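Local coordinates for putative uncharacterized protein (Chaetomium thermophilum, PDB 5T8V) that probably acts as the cohesin loader Scc2, of which this chain is the C-terminal HEAT-repeat part, and is thought to bind chromatin, at residues Y1053-Q1063 and R1124-I1132. Residues are numbered along the deposited sequence; the frame is centred on the assembly and turned at random.
Sequences YTAFQQVFDDQ and RFLKDITRI
Phe-1056, Phe-1060 and Phe-1125 form an aromatic cluster in the HEAT-repeat array that illustrates how two helices running roughly parallel can be joined by side chains. The axes of 1053-1062 and 1124-1132 come within 10.6 Å of each other, 28° apart in direction. The ring of Phe-1125 reaches across to helix 1053-1062: its CZ lies 3.5 Å from Phe-1056 CB, and the edge of the Phe-1056 ring turns toward the face of Phe-1125, an offset edge-to-face pair. Phe-1060 meets the Phe-1125 ring obliquely, planes at 54°, CE2 of Phe-1060 lying 3.3 Å from Phe-1125 CD1, while Asp-1128 CB makes a CH-pi contact over a face of the Phe-1060 ring. At the start of 1053-1063 the guanidinium of Arg-1124 lies flat on Tyr-1053, a cation-pi stack with Arg-1124 CZ 3.4 Å from the ring centroid; the arginine gets there with CG opposite the backbone N (chi1 171°) and the chain bent beyond it. A serine in place of Tyr-1053 would probably leave that guanidinium without its aromatic platform and freer to swing. Helix 1065-1086 packs on both partners, touching Phe-1060 through Val-1071 and Ile-1132 through Glu-1068, and helix 1139-1154 flanks Ile-1129 and Ile-1132.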
ATOM      1  N   TYR A1053     -28.735  -3.191 -57.657  1.00 56.06           N
ATOM      2  CA  TYR A1053     -29.254  -2.343 -56.591  1.00 55.00           C
ATOM      3  C   TYR A1053     -30.773  -2.383 -56.505  1.00 54.99           C
ATOM      4  O   TYR A1053     -31.328  -1.945 -55.491  1.00 54.24           O
ATOM      5  CB  TYR A1053     -28.760  -0.895 -56.740  1.00 55.67           C
ATOM      6  CG  TYR A1053     -29.274  -0.112 -57.932  1.00 57.74           C
ATOM      7  CD1 TYR A1053     -30.601   0.295 -58.010  1.00 59.39           C
ATOM      8  CD2 TYR A1053     -28.416   0.268 -58.956  1.00 58.35           C
ATOM      9  CE1 TYR A1053     -31.066   1.024 -59.090  1.00 61.53           C
ATOM     10  CE2 TYR A1053     -28.869   1.001 -60.039  1.00 60.26           C
ATOM     11  CZ  TYR A1053     -30.195   1.377 -60.100  1.00 61.83           C
ATOM     12  OH  TYR A1053     -30.653   2.104 -61.175  1.00 64.11           O
ATOM     13  N   THR A1054     -31.457  -2.896 -57.530  1.00 66.02           N
ATOM     14  CA  THR A1054     -32.871  -3.217 -57.370  1.00 66.99           C
ATOM     15  C   THR A1054     -33.046  -4.378 -56.400  1.00 65.00           C
ATOM     16  O   THR A1054     -33.996  -4.402 -55.609  1.00 65.56           O
ATOM     17  CB  THR A1054     -33.501  -3.551 -58.724  1.00 68.60           C
ATOM     18  OG1 THR A1054     -32.796  -4.641 -59.333  1.00 68.16           O
ATOM     19  CG2 THR A1054     -33.463  -2.340 -59.647  1.00 70.17           C
ATOM     20  N   ALA A1055     -32.125  -5.344 -56.440  1.00 54.48           N
ATOM     21  CA  ALA A1055     -32.170  -6.454 -55.497  1.00 53.12           C
ATOM     22  C   ALA A1055     -31.770  -6.004 -54.099  1.00 51.49           C
ATOM     23  O   ALA A1055     -32.320  -6.492 -53.107  1.00 51.61           O
ATOM     24  CB  ALA A1055     -31.266  -7.589 -55.978  1.00 52.11           C
ATOM     25  N   PHE A1056     -30.812  -5.079 -53.995  1.00 54.27           N
ATOM     26  CA  PHE A1056     -30.451  -4.543 -52.686  1.00 52.90           C
ATOM     27  C   PHE A1056     -31.604  -3.743 -52.089  1.00 55.22           C
ATOM     28  O   PHE A1056     -31.975  -3.941 -50.925  1.00 55.21           O
ATOM     29  CB  PHE A1056     -29.194  -3.675 -52.798  1.00 51.48           C
ATOM     30  CG  PHE A1056     -27.913  -4.456 -52.984  1.00 49.64           C
ATOM     31  CD1 PHE A1056     -27.916  -5.842 -53.067  1.00 48.90           C
ATOM     32  CD2 PHE A1056     -26.697  -3.795 -53.065  1.00 49.12           C
ATOM     33  CE1 PHE A1056     -26.735  -6.543 -53.232  1.00 47.40           C
ATOM     34  CE2 PHE A1056     -25.515  -4.494 -53.230  1.00 47.61           C
ATOM     35  CZ  PHE A1056     -25.535  -5.868 -53.313  1.00 46.72           C
ATOM     36  N   GLN A1057     -32.185  -2.832 -52.873  1.00 59.00           N
ATOM     37  CA  GLN A1057     -33.362  -2.106 -52.409  1.00 61.35           C
ATOM     38  C   GLN A1057     -34.472  -3.068 -52.007  1.00 61.99           C
ATOM     39  O   GLN A1057     -35.151  -2.856 -50.996  1.00 62.52           O
ATOM     40  CB  GLN A1057     -33.855  -1.147 -53.494  1.00 64.01           C
ATOM     41  CG  GLN A1057     -33.145   0.200 -53.511  1.00 64.83           C
ATOM     42  CD  GLN A1057     -33.483   1.057 -52.305  1.00 64.20           C
ATOM     43  OE1 GLN A1057     -34.112   0.592 -51.353  1.00 63.41           O
ATOM     44  NE2 GLN A1057     -33.069   2.318 -52.341  1.00 65.79           N
ATOM     45  N   GLN A1058     -34.670  -4.133 -52.788  1.00 59.96           N
ATOM     46  CA  GLN A1058     -35.663  -5.138 -52.423  1.00 61.11           C
ATOM     47  C   GLN A1058     -35.333  -5.762 -51.073  1.00 58.39           C
ATOM     48  O   GLN A1058     -36.221  -5.954 -50.233  1.00 60.08           O
ATOM     49  CB  GLN A1058     -35.736  -6.212 -53.508  1.00 61.68           C
ATOM     50  CG  GLN A1058     -36.903  -7.180 -53.355  1.00 63.67           C
ATOM     51  CD  GLN A1058     -38.260  -6.495 -53.419  1.00 67.28           C
ATOM     52  OE1 GLN A1058     -39.187  -6.875 -52.705  1.00 67.66           O
ATOM     53  NE2 GLN A1058     -38.386  -5.491 -54.280  1.00 70.10           N
ATOM     54  N   VAL A1059     -34.057  -6.077 -50.845  1.00 39.24           N
ATOM     55  CA  VAL A1059     -33.633  -6.653 -49.571  1.00 38.09           C
ATOM     56  C   VAL A1059     -33.999  -5.718 -48.426  1.00 38.40           C
ATOM     57  O   VAL A1059     -34.691  -6.105 -47.475  1.00 38.75           O
ATOM     58  CB  VAL A1059     -32.123  -6.945 -49.595  1.00 36.67           C
ATOM     59  CG1 VAL A1059     -31.572  -7.152 -48.188  1.00 35.72           C
ATOM     60  CG2 VAL A1059     -31.836  -8.167 -50.450  1.00 36.42           C
ATOM     61  N   PHE A1060     -33.533  -4.469 -48.500  1.00 46.43           N
ATOM     62  CA  PHE A1060     -33.790  -3.526 -47.418  1.00 46.05           C
ATOM     63  C   PHE A1060     -35.281  -3.290 -47.219  1.00 49.73           C
ATOM     64  O   PHE A1060     -35.728  -3.072 -46.087  1.00 50.73           O
ATOM     65  CB  PHE A1060     -33.069  -2.206 -47.694  1.00 44.24           C
ATOM     66  CG  PHE A1060     -31.571  -2.305 -47.607  1.00 40.99           C
ATOM     67  CD1 PHE A1060     -30.962  -2.835 -46.483  1.00 39.14           C
ATOM     68  CD2 PHE A1060     -30.774  -1.875 -48.655  1.00 40.65           C
ATOM     69  CE1 PHE A1060     -29.587  -2.929 -46.401  1.00 37.33           C
ATOM     70  CE2 PHE A1060     -29.397  -1.968 -48.580  1.00 37.12           C
ATOM     71  CZ  PHE A1060     -28.803  -2.494 -47.452  1.00 36.69           C
ATOM     72  N   ASP A1061     -36.067  -3.337 -48.297  1.00 50.38           N
ATOM     73  CA  ASP A1061     -37.511  -3.168 -48.162  1.00 53.40           C
ATOM     74  C   ASP A1061     -38.139  -4.351 -47.435  1.00 53.73           C
ATOM     75  O   ASP A1061     -39.006  -4.168 -46.573  1.00 54.32           O
ATOM     76  CB  ASP A1061     -38.153  -2.986 -49.539  1.00 55.69           C
ATOM     77  CG  ASP A1061     -37.848  -1.633 -50.154  1.00 56.48           C
ATOM     78  OD1 ASP A1061     -37.536  -0.689 -49.398  1.00 55.72           O
ATOM     79  OD2 ASP A1061     -37.928  -1.512 -51.395  1.00 57.65           O
ATOM     80  N   ASP A1062     -37.713  -5.572 -47.767  1.00 52.81           N
ATOM     81  CA  ASP A1062     -38.278  -6.756 -47.128  1.00 53.58           C
ATOM     82  C   ASP A1062     -37.954  -6.824 -45.640  1.00 53.40           C
ATOM     83  O   ASP A1062     -38.642  -7.539 -44.904  1.00 53.89           O
ATOM     84  CB  ASP A1062     -37.772  -8.017 -47.829  1.00 52.55           C
ATOM     85  CG  ASP A1062     -38.279  -8.134 -49.252  1.00 53.99           C
ATOM     86  OD1 ASP A1062     -38.708  -7.105 -49.816  1.00 55.16           O
ATOM     87  OD2 ASP A1062     -38.246  -9.253 -49.810  1.00 53.84           O
ATOM     88  N   GLN A1063     -36.930  -6.101 -45.184  1.00 67.44           N
ATOM     89  CA  GLN A1063     -36.559  -6.071 -43.768  1.00 66.33           C
ATOM     90  C   GLN A1063     -36.271  -7.476 -43.238  1.00 65.47           C
ATOM     91  O   GLN A1063     -36.665  -7.830 -42.125  1.00 65.75           O
ATOM     92  CB  GLN A1063     -37.641  -5.386 -42.929  1.00 67.99           C
ATOM     93  CG  GLN A1063     -37.681  -3.873 -43.079  1.00 68.69           C
ATOM     94  CD  GLN A1063     -38.664  -3.221 -42.126  1.00 71.10           C
ATOM     95  OE1 GLN A1063     -39.623  -3.851 -41.679  1.00 73.76           O
ATOM     96  NE2 GLN A1063     -38.425  -1.957 -41.803  1.00 70.29           N
ATOM     97  N   ARG A1124     -27.689   6.099 -52.013  1.00 56.99           N
ATOM     98  CA  ARG A1124     -28.917   5.338 -52.232  1.00 57.00           C
ATOM     99  C   ARG A1124     -29.349   4.596 -50.970  1.00 54.47           C
ATOM    100  O   ARG A1124     -30.540   4.574 -50.637  1.00 54.69           O
ATOM    101  CB  ARG A1124     -28.744   4.357 -53.388  1.00 58.04           C
ATOM    102  CG  ARG A1124     -29.913   3.371 -53.544  1.00 58.87           C
ATOM    103  CD  ARG A1124     -30.521   3.419 -54.926  1.00 61.41           C
ATOM    104  NE  ARG A1124     -29.510   3.312 -55.971  1.00 62.46           N
ATOM    105  CZ  ARG A1124     -29.750   3.491 -57.264  1.00 66.14           C
ATOM    106  NH1 ARG A1124     -30.974   3.788 -57.686  1.00 68.73           N
ATOM    107  NH2 ARG A1124     -28.763   3.376 -58.139  1.00 66.88           N
ATOM    108  N   PHE A1125     -28.406   3.983 -50.257  1.00 57.34           N
ATOM    109  CA  PHE A1125     -28.743   3.093 -49.152  1.00 55.65           C
ATOM    110  C   PHE A1125     -28.531   3.712 -47.775  1.00 55.34           C
ATOM    111  O   PHE A1125     -28.734   3.025 -46.766  1.00 54.45           O
ATOM    112  CB  PHE A1125     -27.929   1.801 -49.267  1.00 53.54           C
ATOM    113  CG  PHE A1125     -28.137   1.072 -50.564  1.00 53.78           C
ATOM    114  CD1 PHE A1125     -29.348   0.461 -50.844  1.00 54.38           C
ATOM    115  CD2 PHE A1125     -27.122   0.996 -51.503  1.00 53.62           C
ATOM    116  CE1 PHE A1125     -29.544  -0.210 -52.036  1.00 54.73           C
ATOM    117  CE2 PHE A1125     -27.312   0.327 -52.696  1.00 54.04           C
ATOM    118  CZ  PHE A1125     -28.526  -0.277 -52.963  1.00 54.62           C
ATOM    119  N   LEU A1126     -28.151   4.990 -47.701  1.00 48.54           N
ATOM    120  CA  LEU A1126     -27.874   5.604 -46.406  1.00 47.94           C
ATOM    121  C   LEU A1126     -29.067   5.475 -45.465  1.00 47.66           C
ATOM    122  O   LEU A1126     -28.915   5.085 -44.302  1.00 46.13           O
ATOM    123  CB  LEU A1126     -27.498   7.075 -46.588  1.00 49.54           C
ATOM    124  CG  LEU A1126     -27.158   7.829 -45.298  1.00 48.73           C
ATOM    125  CD1 LEU A1126     -25.906   7.258 -44.649  1.00 47.12           C
ATOM    126  CD2 LEU A1126     -26.990   9.311 -45.571  1.00 49.95           C
ATOM    127  N   LYS A1127     -30.266   5.808 -45.950  1.00 57.43           N
ATOM    128  CA  LYS A1127     -31.447   5.757 -45.094  1.00 58.29           C
ATOM    129  C   LYS A1127     -31.653   4.362 -44.517  1.00 56.23           C
ATOM    130  O   LYS A1127     -31.926   4.208 -43.320  1.00 55.22           O
ATOM    131  CB  LYS A1127     -32.680   6.197 -45.881  1.00 61.67           C
ATOM    132  CG  LYS A1127     -32.611   7.631 -46.386  1.00 64.98           C
ATOM    133  CD  LYS A1127     -33.840   7.995 -47.206  1.00 68.84           C
ATOM    134  CE  LYS A1127     -33.797   9.443 -47.670  1.00 70.49           C
ATOM    135  NZ  LYS A1127     -34.993   9.807 -48.486  1.00 73.00           N
ATOM    136  N   ASP A1128     -31.516   3.330 -45.351  1.00 56.62           N
ATOM    137  CA  ASP A1128     -31.748   1.965 -44.890  1.00 54.84           C
ATOM    138  C   ASP A1128     -30.695   1.540 -43.874  1.00 52.40           C
ATOM    139  O   ASP A1128     -31.027   0.993 -42.814  1.00 51.65           O
ATOM    140  CB  ASP A1128     -31.761   1.008 -46.081  1.00 54.99           C
ATOM    141  CG  ASP A1128     -32.812   1.375 -47.108  1.00 57.97           C
ATOM    142  OD1 ASP A1128     -33.970   0.933 -46.954  1.00 59.27           O
ATOM    143  OD2 ASP A1128     -32.481   2.107 -48.065  1.00 59.35           O
ATOM    144  N   ILE A1129     -29.418   1.787 -44.175  1.00 49.75           N
ATOM    145  CA  ILE A1129     -28.368   1.375 -43.247  1.00 48.30           C
ATOM    146  C   ILE A1129     -28.538   2.094 -41.917  1.00 48.36           C
ATOM    147  O   ILE A1129     -28.351   1.505 -40.844  1.00 48.24           O
ATOM    148  CB  ILE A1129     -26.971   1.621 -43.846  1.00 48.01           C
ATOM    149  CG1 ILE A1129     -26.863   1.065 -45.271  1.00 47.86           C
ATOM    150  CG2 ILE A1129     -25.925   0.925 -42.990  1.00 47.44           C
ATOM    151  CD1 ILE A1129     -25.639   1.548 -46.019  1.00 47.54           C
ATOM    152  N   THR A1130     -28.907   3.376 -41.964  1.00 40.74           N
ATOM    153  CA  THR A1130     -29.217   4.109 -40.739  1.00 41.05           C
ATOM    154  C   THR A1130     -30.341   3.424 -39.971  1.00 41.52           C
ATOM    155  O   THR A1130     -30.227   3.186 -38.764  1.00 41.02           O
ATOM    156  CB  THR A1130     -29.598   5.554 -41.074  1.00 42.53           C
ATOM    157  OG1 THR A1130     -28.492   6.213 -41.707  1.00 42.34           O
ATOM    158  CG2 THR A1130     -29.986   6.327 -39.811  1.00 42.56           C
ATOM    159  N   ARG A1131     -31.439   3.101 -40.659  1.00 47.97           N
ATOM    160  CA  ARG A1131     -32.551   2.414 -40.007  1.00 49.38           C
ATOM    161  C   ARG A1131     -32.072   1.165 -39.280  1.00 48.88           C
ATOM    162  O   ARG A1131     -32.387   0.958 -38.103  1.00 49.40           O
ATOM    163  CB  ARG A1131     -33.623   2.054 -41.035  1.00 51.26           C
ATOM    164  CG  ARG A1131     -34.817   1.303 -40.448  1.00 52.99           C
ATOM    165  CD  ARG A1131     -35.766   0.816 -41.528  1.00 55.28           C
ATOM    166  NE  ARG A1131     -35.090  -0.030 -42.509  1.00 55.63           N
ATOM    167  CZ  ARG A1131     -34.719  -1.289 -42.291  1.00 55.44           C
ATOM    168  NH1 ARG A1131     -34.949  -1.863 -41.114  1.00 55.38           N
ATOM    169  NH2 ARG A1131     -34.110  -1.977 -43.248  1.00 54.39           N
ATOM    170  N   ILE A1132     -31.307   0.315 -39.968  1.00 43.29           N
ATOM    171  CA  ILE A1132     -30.818  -0.909 -39.336  1.00 42.93           C
ATOM    172  C   ILE A1132     -29.948  -0.574 -38.131  1.00 42.67           C
ATOM    173  O   ILE A1132     -29.975  -1.275 -37.112  1.00 42.22           O
ATOM    174  CB  ILE A1132     -30.061  -1.775 -40.361  1.00 41.66           C
ATOM    175  CG1 ILE A1132     -31.018  -2.254 -41.456  1.00 43.43           C
ATOM    176  CG2 ILE A1132     -29.405  -2.974 -39.675  1.00 39.64           C
ATOM    177  CD1 ILE A1132     -30.334  -2.935 -42.625  1.00 43.20           C
TER